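Local coordinates for protein putative trimethylamine methyltransferase (Rhizobium meliloti, PDB 4YYC) that probably acts as a methyltransferase of the trimethylamine methyltransferase family, at residues 169-174 with 490-495; 201-206 with 494-499; 161-166 with 402-407. All coordinates share one frame; numbering follows the deposited sequence. Where two conformers were deposited one is given.

Interaction 1. Residues 169-174 with 490-495; sequences YMAPSM and RSWLEH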
# COMPACT_ATOMS: atom_id res chain seq x y z
N TYR A 169 -11.24 14.03 -17.21
CA TYR A 169 -11.45 13.59 -18.60
C TYR A 169 -10.14 13.10 -19.21
O TYR A 169 -10.09 12.09 -19.89
CB TYR A 169 -12.07 14.73 -19.42
CG TYR A 169 -12.11 14.45 -20.88
CD1 TYR A 169 -13.02 13.56 -21.41
CD2 TYR A 169 -11.18 15.05 -21.75
CE1 TYR A 169 -13.08 13.32 -22.77
CE2 TYR A 169 -11.23 14.81 -23.12
CZ TYR A 169 -12.18 13.94 -23.61
OH TYR A 169 -12.23 13.67 -24.94
N MSE A 170 -9.05 13.82 -18.94
CA MSE A 170 -7.75 13.51 -19.52
C MSE A 170 -7.03 12.39 -18.80
O MSE A 170 -6.28 11.65 -19.45
CB MSE A 170 -6.88 14.74 -19.56
CG MSE A 170 -7.42 15.73 -20.56
SE MSE A 170 -6.31 17.36 -20.70
CE MSE A 170 -6.80 18.30 -19.09
N ALA A 171 -7.18 12.25 -17.49
CA ALA A 171 -6.45 11.24 -16.69
C ALA A 171 -6.82 9.84 -17.23
O ALA A 171 -7.99 9.46 -17.19
CB ALA A 171 -6.84 11.33 -15.25
N PRO A 172 -5.82 9.05 -17.67
CA PRO A 172 -6.21 7.84 -18.40
C PRO A 172 -6.91 6.78 -17.54
O PRO A 172 -7.72 6.02 -18.06
CB PRO A 172 -4.88 7.27 -18.91
CG PRO A 172 -3.92 8.36 -18.83
CD PRO A 172 -4.42 9.42 -17.91
N SER A 173 -6.62 6.72 -16.24
CA SER A 173 -7.28 5.73 -15.38
C SER A 173 -8.34 6.32 -14.50
O SER A 173 -8.82 5.66 -13.58
CB SER A 173 -6.26 4.89 -14.58
OG SER A 173 -5.56 3.98 -15.41
N MSE A 174 -8.79 7.55 -14.79
CA MSE A 174 -9.98 8.11 -14.10
C MSE A 174 -11.15 7.69 -14.92
O MSE A 174 -11.34 8.18 -16.03
CB MSE A 174 -9.82 9.63 -13.95
CG MSE A 174 -10.89 10.25 -13.07
SE MSE A 174 -10.85 9.46 -11.27
CE MSE A 174 -9.40 10.46 -10.66
N ARG A 490 -0.65 21.96 -15.67
CA ARG A 490 -0.71 23.16 -16.55
C ARG A 490 -0.67 22.76 -18.03
O ARG A 490 -1.42 23.30 -18.86
CB ARG A 490 0.41 24.12 -16.20
CG ARG A 490 0.22 24.83 -14.86
CD ARG A 490 1.37 25.73 -14.57
NE ARG A 490 1.29 26.41 -13.28
CZ ARG A 490 0.70 27.57 -13.03
NH1 ARG A 490 0.05 28.24 -13.98
NH2 ARG A 490 0.77 28.10 -11.82
N SER A 491 0.19 21.80 -18.35
CA SER A 491 0.35 21.32 -19.68
C SER A 491 -0.91 20.64 -20.18
O SER A 491 -1.37 20.90 -21.29
CB SER A 491 1.52 20.35 -19.77
OG SER A 491 1.74 20.04 -21.13
N TRP A 492 -1.48 19.77 -19.34
CA TRP A 492 -2.72 19.11 -19.70
C TRP A 492 -3.84 20.12 -19.96
O TRP A 492 -4.59 19.99 -20.95
CB TRP A 492 -3.16 18.13 -18.62
CG TRP A 492 -2.45 16.83 -18.56
CD1 TRP A 492 -1.26 16.50 -19.13
CD2 TRP A 492 -2.89 15.68 -17.84
NE1 TRP A 492 -0.91 15.20 -18.78
CE2 TRP A 492 -1.92 14.68 -18.00
CE3 TRP A 492 -4.03 15.39 -17.08
CZ2 TRP A 492 -2.05 13.41 -17.43
CZ3 TRP A 492 -4.15 14.15 -16.50
CH2 TRP A 492 -3.17 13.18 -16.70
N LEU A 493 -3.95 21.13 -19.11
CA LEU A 493 -5.05 22.09 -19.25
C LEU A 493 -4.86 22.95 -20.50
O LEU A 493 -5.85 23.30 -21.17
CB LEU A 493 -5.17 22.94 -18.01
CG LEU A 493 -5.78 22.23 -16.81
CD1 LEU A 493 -5.61 23.10 -15.58
CD2 LEU A 493 -7.26 21.88 -17.02
N GLU A 494 -3.61 23.23 -20.85
CA GLU A 494 -3.32 23.94 -22.11
C GLU A 494 -3.68 23.14 -23.35
O GLU A 494 -4.14 23.73 -24.33
CB GLU A 494 -1.84 24.36 -22.18
CG GLU A 494 -1.60 25.53 -21.28
N HIS A 495 -3.50 21.82 -23.31
CA HIS A 495 -3.77 20.98 -24.46
C HIS A 495 -5.14 20.38 -24.56
O HIS A 495 -5.48 19.82 -25.59
CB HIS A 495 -2.65 19.96 -24.60
CG HIS A 495 -1.35 20.62 -24.94
ND1 HIS A 495 -0.43 20.97 -23.98
CD2 HIS A 495 -0.89 21.13 -26.11
CE1 HIS A 495 0.59 21.59 -24.55
NE2 HIS A 495 0.34 21.70 -25.84
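Met170, in the last turn of helix 158-170, lays its side chain against Trp492 near the C-terminal end of helix 481-495, and the two residues bury almost equal shares of the contact. Met170 is modelled as selenomethionine. Its chain runs extended as far as the selenium and then bends (chi3 -76°), which brings the terminal methyl CE within 3.7 Å of Trp492 CB. The selenium SE sits 3.2 Å from the backbone oxygen Trp492 O, which lies almost exactly on the extension of the CG-SE bond, the direction of a chalcogen contact. Relative to the indole, SE is 5.2 Å from the centroid of the five-membered ring, 49° off the ring normal; this is a Met-aromatic contact of oblique geometry.

The benzo side of the indole reaches further along the chain, to where the helix gives way to a turn. Trp492 CE3 packs on Met170 CB at 3.8 Å, CZ3 on Ala171 CA at 3.7 Å, and CH2 on Pro172 CD at 4.1 Å. Ala171 is the first residue to leave helical geometry and opens a type I turn closed at Met174, so one indole spans both the helix end and the start of the turn. Met408 and Gln411 of helix 404-420 also pack on Trp492.

No hydrogen bond joins the two segments. The chemistry is therefore that of apolar and polarisable groups: cohesion comes from dispersion between indole, methyl and proline carbons, with the selenium of this selenomethionine form perhaps adding a weak electrostatic attraction to the Trp492 carbonyl.

Interaction 2. Residues 201-206 with 494-499; sequences IRYSDK and EHYEAP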
# COMPACT_ATOMS: atom_id res chain seq x y z
N ILE A 201 -21.10 17.32 -18.47
CA ILE A 201 -21.56 17.00 -19.82
C ILE A 201 -20.74 17.72 -20.86
O ILE A 201 -20.39 17.10 -21.89
CB ILE A 201 -23.07 17.31 -19.98
CG1 ILE A 201 -23.88 16.52 -18.96
CG2 ILE A 201 -23.52 17.02 -21.41
CD1 ILE A 201 -25.31 16.96 -18.76
N ARG A 202 -20.47 19.00 -20.62
CA ARG A 202 -19.78 19.86 -21.61
C ARG A 202 -18.29 19.52 -21.70
O ARG A 202 -17.72 19.53 -22.79
CB ARG A 202 -20.01 21.34 -21.24
CG ARG A 202 -19.38 22.40 -22.15
CD ARG A 202 -19.81 22.33 -23.61
NE ARG A 202 -19.11 21.23 -24.23
CZ ARG A 202 -19.00 20.96 -25.51
NH1 ARG A 202 -19.48 21.77 -26.45
NH2 ARG A 202 -18.32 19.85 -25.79
N TYR A 203 -17.65 19.23 -20.56
CA TYR A 203 -16.20 19.11 -20.51
C TYR A 203 -15.72 17.69 -20.39
O TYR A 203 -14.50 17.43 -20.40
CB TYR A 203 -15.64 19.97 -19.39
CG TYR A 203 -15.94 21.44 -19.60
CD1 TYR A 203 -15.25 22.16 -20.55
CD2 TYR A 203 -16.93 22.08 -18.88
CE1 TYR A 203 -15.54 23.51 -20.76
CE2 TYR A 203 -17.25 23.42 -19.07
CZ TYR A 203 -16.54 24.14 -20.00
OH TYR A 203 -16.85 25.47 -20.21
N SER A 204 -16.65 16.73 -20.34
CA SER A 204 -16.26 15.31 -20.27
C SER A 204 -17.30 14.49 -21.00
O SER A 204 -18.42 14.99 -21.25
CB SER A 204 -16.23 14.87 -18.82
OG SER A 204 -15.64 13.58 -18.72
N ASP A 205 -16.95 13.25 -21.31
CA ASP A 205 -17.93 12.27 -21.79
C ASP A 205 -17.88 10.98 -20.97
O ASP A 205 -18.40 9.97 -21.41
CB ASP A 205 -17.74 12.00 -23.29
CG ASP A 205 -16.39 11.41 -23.63
OD1 ASP A 205 -15.57 11.19 -22.73
OD2 ASP A 205 -16.17 11.13 -24.85
N LYS A 206 -17.28 11.07 -19.79
CA LYS A 206 -17.21 9.96 -18.85
C LYS A 206 -18.44 9.96 -17.96
O LYS A 206 -19.07 10.98 -17.79
CB LYS A 206 -15.91 10.02 -18.03
CG LYS A 206 -14.66 9.77 -18.84
CD LYS A 206 -13.34 9.91 -18.09
CE LYS A 206 -12.16 9.67 -19.01
NZ LYS A 206 -10.89 9.76 -18.25
N GLU A 494 -3.61 23.23 -20.85
CA GLU A 494 -3.32 23.94 -22.11
C GLU A 494 -3.68 23.14 -23.35
O GLU A 494 -4.14 23.73 -24.33
CB GLU A 494 -1.84 24.36 -22.18
CG GLU A 494 -1.60 25.53 -21.28
N HIS A 495 -3.50 21.82 -23.31
CA HIS A 495 -3.77 20.98 -24.46
C HIS A 495 -5.14 20.38 -24.56
O HIS A 495 -5.48 19.82 -25.59
CB HIS A 495 -2.65 19.96 -24.60
CG HIS A 495 -1.35 20.62 -24.94
ND1 HIS A 495 -0.43 20.97 -23.98
CD2 HIS A 495 -0.89 21.13 -26.11
CE1 HIS A 495 0.59 21.59 -24.55
NE2 HIS A 495 0.34 21.70 -25.84
N TYR A 496 -5.92 20.54 -23.51
CA TYR A 496 -7.27 20.01 -23.46
C TYR A 496 -8.13 20.44 -24.65
O TYR A 496 -8.09 21.60 -25.08
CB TYR A 496 -7.93 20.50 -22.17
CG TYR A 496 -9.39 20.20 -22.09
CD1 TYR A 496 -9.85 18.99 -21.63
CD2 TYR A 496 -10.33 21.16 -22.45
CE1 TYR A 496 -11.21 18.73 -21.53
CE2 TYR A 496 -11.67 20.91 -22.38
CZ TYR A 496 -12.11 19.68 -21.91
OH TYR A 496 -13.46 19.43 -21.82
N GLU A 497 -8.88 19.48 -25.19
CA GLU A 497 -9.92 19.74 -26.19
C GLU A 497 -11.18 19.08 -25.70
O GLU A 497 -11.16 17.91 -25.38
CB GLU A 497 -9.53 19.12 -27.50
CG GLU A 497 -8.38 19.84 -28.16
CD GLU A 497 -8.10 19.34 -29.56
OE1 GLU A 497 -9.07 18.97 -30.28
OE2 GLU A 497 -6.92 19.30 -29.93
N ALA A 498 -12.25 19.83 -25.64
CA ALA A 498 -13.49 19.29 -25.13
C ALA A 498 -14.03 18.18 -26.03
O ALA A 498 -13.95 18.28 -27.24
CB ALA A 498 -14.53 20.38 -24.94
N PRO A 499 -14.59 17.13 -25.43
CA PRO A 499 -15.24 16.10 -26.23
C PRO A 499 -16.48 16.67 -26.92
O PRO A 499 -17.18 17.50 -26.35
CB PRO A 499 -15.65 15.04 -25.21
CG PRO A 499 -15.70 15.74 -23.92
CD PRO A 499 -14.74 16.90 -23.99
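The phenol of Tyr496 donates from OH to the backbone oxygen Tyr203 O at 2.7 Å, tying the chain just beyond helix 481-495 to the exit of helix 192-202. That exit leads into an ST turn, in which Ser204 OG accepts from Lys206 N two residues on. The phenol approaches from the flank of the carbonyl, with a C=O...OH angle of 103° and the donor tilted 27° out of the carbonyl plane. Besides its bond, Tyr496 OH lies near the plane of the Tyr203 ring, at its edge, 3.5 Å from Tyr203 CD1. The two tyrosine side chains cross at about a right angle.

Pro499 supplies most of the remaining contact, its ring pressed onto the backbone of the turn. CD meets Tyr203 O, and CG lies 3.6 Å from Ser204 C, so the pyrrolidine lies along two successive peptide units, 203-204 and 204-205, just past the helix end. Arg202 O is also buried here and has no partner in the model.

Asp205 borders the proline with its carboxylate, whose polar partners lie elsewhere: OD1 forms a salt bridge with Arg126 and OD2 a hydrogen bond with Asn123. Against the apolar Pro499 CB, Asp205 OD2 makes a van der Waals contact at 4.0 Å.

Interaction 3. Residues 161-166 with 402-407; sequences FRNFVK and SSYEKF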
# COMPACT_ATOMS: atom_id res chain seq x y z
N PHE A 161 -13.91 23.93 -10.68
CA PHE A 161 -14.75 22.74 -10.95
C PHE A 161 -14.51 22.25 -12.38
O PHE A 161 -14.22 21.08 -12.64
CB PHE A 161 -16.22 23.13 -10.76
CG PHE A 161 -17.17 21.97 -10.71
CD1 PHE A 161 -17.62 21.31 -11.87
CD2 PHE A 161 -17.59 21.47 -9.49
CE1 PHE A 161 -18.46 20.22 -11.78
CE2 PHE A 161 -18.43 20.39 -9.41
CZ PHE A 161 -18.86 19.76 -10.57
N ARG A 162 -14.58 23.18 -13.31
CA ARG A 162 -14.33 22.83 -14.71
C ARG A 162 -12.93 22.27 -14.92
O ARG A 162 -12.76 21.27 -15.64
CB ARG A 162 -14.58 24.02 -15.61
CG ARG A 162 -16.05 24.32 -15.72
CD ARG A 162 -16.26 25.63 -16.41
NE ARG A 162 -17.66 25.89 -16.62
CZ ARG A 162 -18.11 26.96 -17.28
NH1 ARG A 162 -17.26 27.89 -17.79
NH2 ARG A 162 -19.42 27.09 -17.46
N ASN A 163 -11.93 22.88 -14.29
CA ASN A 163 -10.57 22.36 -14.42
C ASN A 163 -10.48 20.90 -13.94
O ASN A 163 -9.78 20.09 -14.56
CB ASN A 163 -9.57 23.23 -13.70
CG ASN A 163 -9.29 24.52 -14.41
OD1 ASN A 163 -9.54 24.64 -15.61
ND2 ASN A 163 -8.75 25.49 -13.69
N PHE A 164 -11.10 20.58 -12.82
CA PHE A 164 -11.08 19.20 -12.31
C PHE A 164 -11.82 18.26 -13.23
O PHE A 164 -11.37 17.14 -13.42
CB PHE A 164 -11.57 19.09 -10.88
CG PHE A 164 -10.53 19.55 -9.85
CD1 PHE A 164 -9.42 18.76 -9.56
CD2 PHE A 164 -10.70 20.74 -9.13
CE1 PHE A 164 -8.48 19.17 -8.62
CE2 PHE A 164 -9.72 21.18 -8.21
CZ PHE A 164 -8.61 20.39 -7.99
N VAL A 165 -12.95 18.71 -13.81
CA VAL A 165 -13.61 17.89 -14.79
C VAL A 165 -12.69 17.62 -15.99
O VAL A 165 -12.61 16.49 -16.47
CB VAL A 165 -14.96 18.47 -15.22
CG1 VAL A 165 -15.56 17.64 -16.33
CG2 VAL A 165 -15.91 18.45 -14.03
N LYS A 166 -12.01 18.66 -16.46
CA LYS A 166 -11.06 18.51 -17.55
C LYS A 166 -9.94 17.52 -17.22
O LYS A 166 -9.61 16.65 -18.03
CB LYS A 166 -10.46 19.87 -17.96
CG LYS A 166 -11.47 20.87 -18.53
CD LYS A 166 -10.77 22.20 -18.79
CE LYS A 166 -11.70 23.18 -19.47
NZ LYS A 166 -11.12 24.52 -19.68
N SER A 402 -9.59 20.21 -2.48
CA SER A 402 -9.30 19.58 -3.78
C SER A 402 -8.02 20.20 -4.27
O SER A 402 -7.94 21.43 -4.45
CB SER A 402 -10.42 19.79 -4.80
OG SER A 402 -11.57 19.08 -4.35
N SER A 403 -6.96 19.39 -4.38
CA SER A 403 -5.62 19.88 -4.77
C SER A 403 -5.25 19.49 -6.18
O SER A 403 -5.30 18.33 -6.52
CB SER A 403 -4.59 19.34 -3.81
OG SER A 403 -3.27 19.48 -4.30
N TYR A 404 -4.89 20.46 -7.02
CA TYR A 404 -4.49 20.15 -8.38
C TYR A 404 -3.24 19.24 -8.35
O TYR A 404 -3.18 18.26 -9.10
CB TYR A 404 -4.16 21.43 -9.14
CG TYR A 404 -5.36 22.28 -9.53
CD1 TYR A 404 -5.94 23.17 -8.68
CD2 TYR A 404 -5.82 22.25 -10.81
CE1 TYR A 404 -7.00 23.98 -9.05
CE2 TYR A 404 -6.84 23.10 -11.22
CZ TYR A 404 -7.46 23.93 -10.31
OH TYR A 404 -8.52 24.74 -10.72
N GLU A 405 -2.26 19.60 -7.55
CA GLU A 405 -1.02 18.83 -7.56
C GLU A 405 -1.29 17.41 -7.05
O GLU A 405 -0.79 16.41 -7.62
CB GLU A 405 0.08 19.51 -6.72
CG GLU A 405 0.62 20.75 -7.43
CD GLU A 405 1.52 21.60 -6.56
OE1 GLU A 405 1.75 21.25 -5.40
OE2 GLU A 405 2.00 22.68 -7.03
N LYS A 406 -2.03 17.32 -5.95
CA LYS A 406 -2.37 16.02 -5.41
C LYS A 406 -3.17 15.17 -6.41
O LYS A 406 -2.93 13.97 -6.54
CB LYS A 406 -3.14 16.19 -4.13
CG LYS A 406 -3.69 14.94 -3.48
CD LYS A 406 -2.64 14.11 -2.90
CE LYS A 406 -3.06 13.13 -1.75
NZ LYS A 406 -4.41 12.48 -1.99
N PHE A 407 -4.09 15.79 -7.14
CA PHE A 407 -4.83 15.06 -8.15
C PHE A 407 -3.89 14.40 -9.15
O PHE A 407 -4.05 13.24 -9.51
CB PHE A 407 -5.79 16.02 -8.88
CG PHE A 407 -6.63 15.33 -9.89
CD1 PHE A 407 -6.14 15.07 -11.19
CD2 PHE A 407 -7.92 14.93 -9.57
CE1 PHE A 407 -6.93 14.41 -12.13
CE2 PHE A 407 -8.73 14.30 -10.55
CZ PHE A 407 -8.22 14.03 -11.79
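Phe164 and Tyr404 each hold CG anti to their own carbonyl carbon (chi1 near -75° in both), which places each CG beside its backbone N; from there the two rings extend into the region between helix 158-170 and the start of helix 404-420. The rings meet obliquely, with centroids 4.6 Å apart and planes at 32°. Phe164 CZ stands over one face of the tyrosine, offset toward the rim and 3.9 Å from Tyr404 CD1.

Phe164 has the largest share of buried surface because its outer atoms also probe the strand-to-helix junction. CZ rests on Ser402 CB at 3.7 Å, and the ring edge faces the backbone at Ser403 O and Tyr404 N. On another part of the rim, Phe164 CD1 lies 4.1 Å from Phe407 CD2, the two phenylalanine side chains sliding past each other in opposite directions.

A polar clasp forms beyond the rings. Asn163 ND2 donates to Tyr404 OH at 3.1 Å in a nearly straight bond (167° at the hydrogen), and the hydroxyl lies in the plane of the amide. Tyr404 OH is also hydrogen-bonded to Asp160 OD1, one turn earlier on the asparagine's helix, so two side chains of helix 158-170 fix the phenol's position. Asn163 CB lies at the edge of the same tyrosine ring.

Ser403 is the N-cap of helix 404-420: its OG accepts from Lys406 N, a capping bond in the first turn, beside the backbone that the Phe164 edge faces. Strand 401-403 lies between strands 145-147 and 395-396 in a mixed sheet, and Ser402 OG reaches Val181 O. Leu493 touches Asn163 and Phe161 packs on Met196, leaving helix 158-170 against the end of strand 401-403 and helices 404-420, 481-495 and 192-202.

In the fold
Helix 158-170 carries the first segment of interaction 3 and, at its C-terminal end, that of interaction 1, about 10 Å away centre to centre. Interactions 1 and 2, with centres about 9 Å apart, follow one another along the chain, interaction 1 on the last turn of helix 481-495 and interaction 2 just past it; their segments share Glu494 and His495. They are bridged by Lys206, whose NZ lies 2.8 Å from Met174 O, a probable hydrogen bond. Tyr496 of interaction 2 packs on Lys166 of interaction 3 (CZ to CG 3.6 Å). Of the three, interaction 3 lies closest to the chain's centre; its Ser402 side chain is about 10 Å from an unidentified bound ligand.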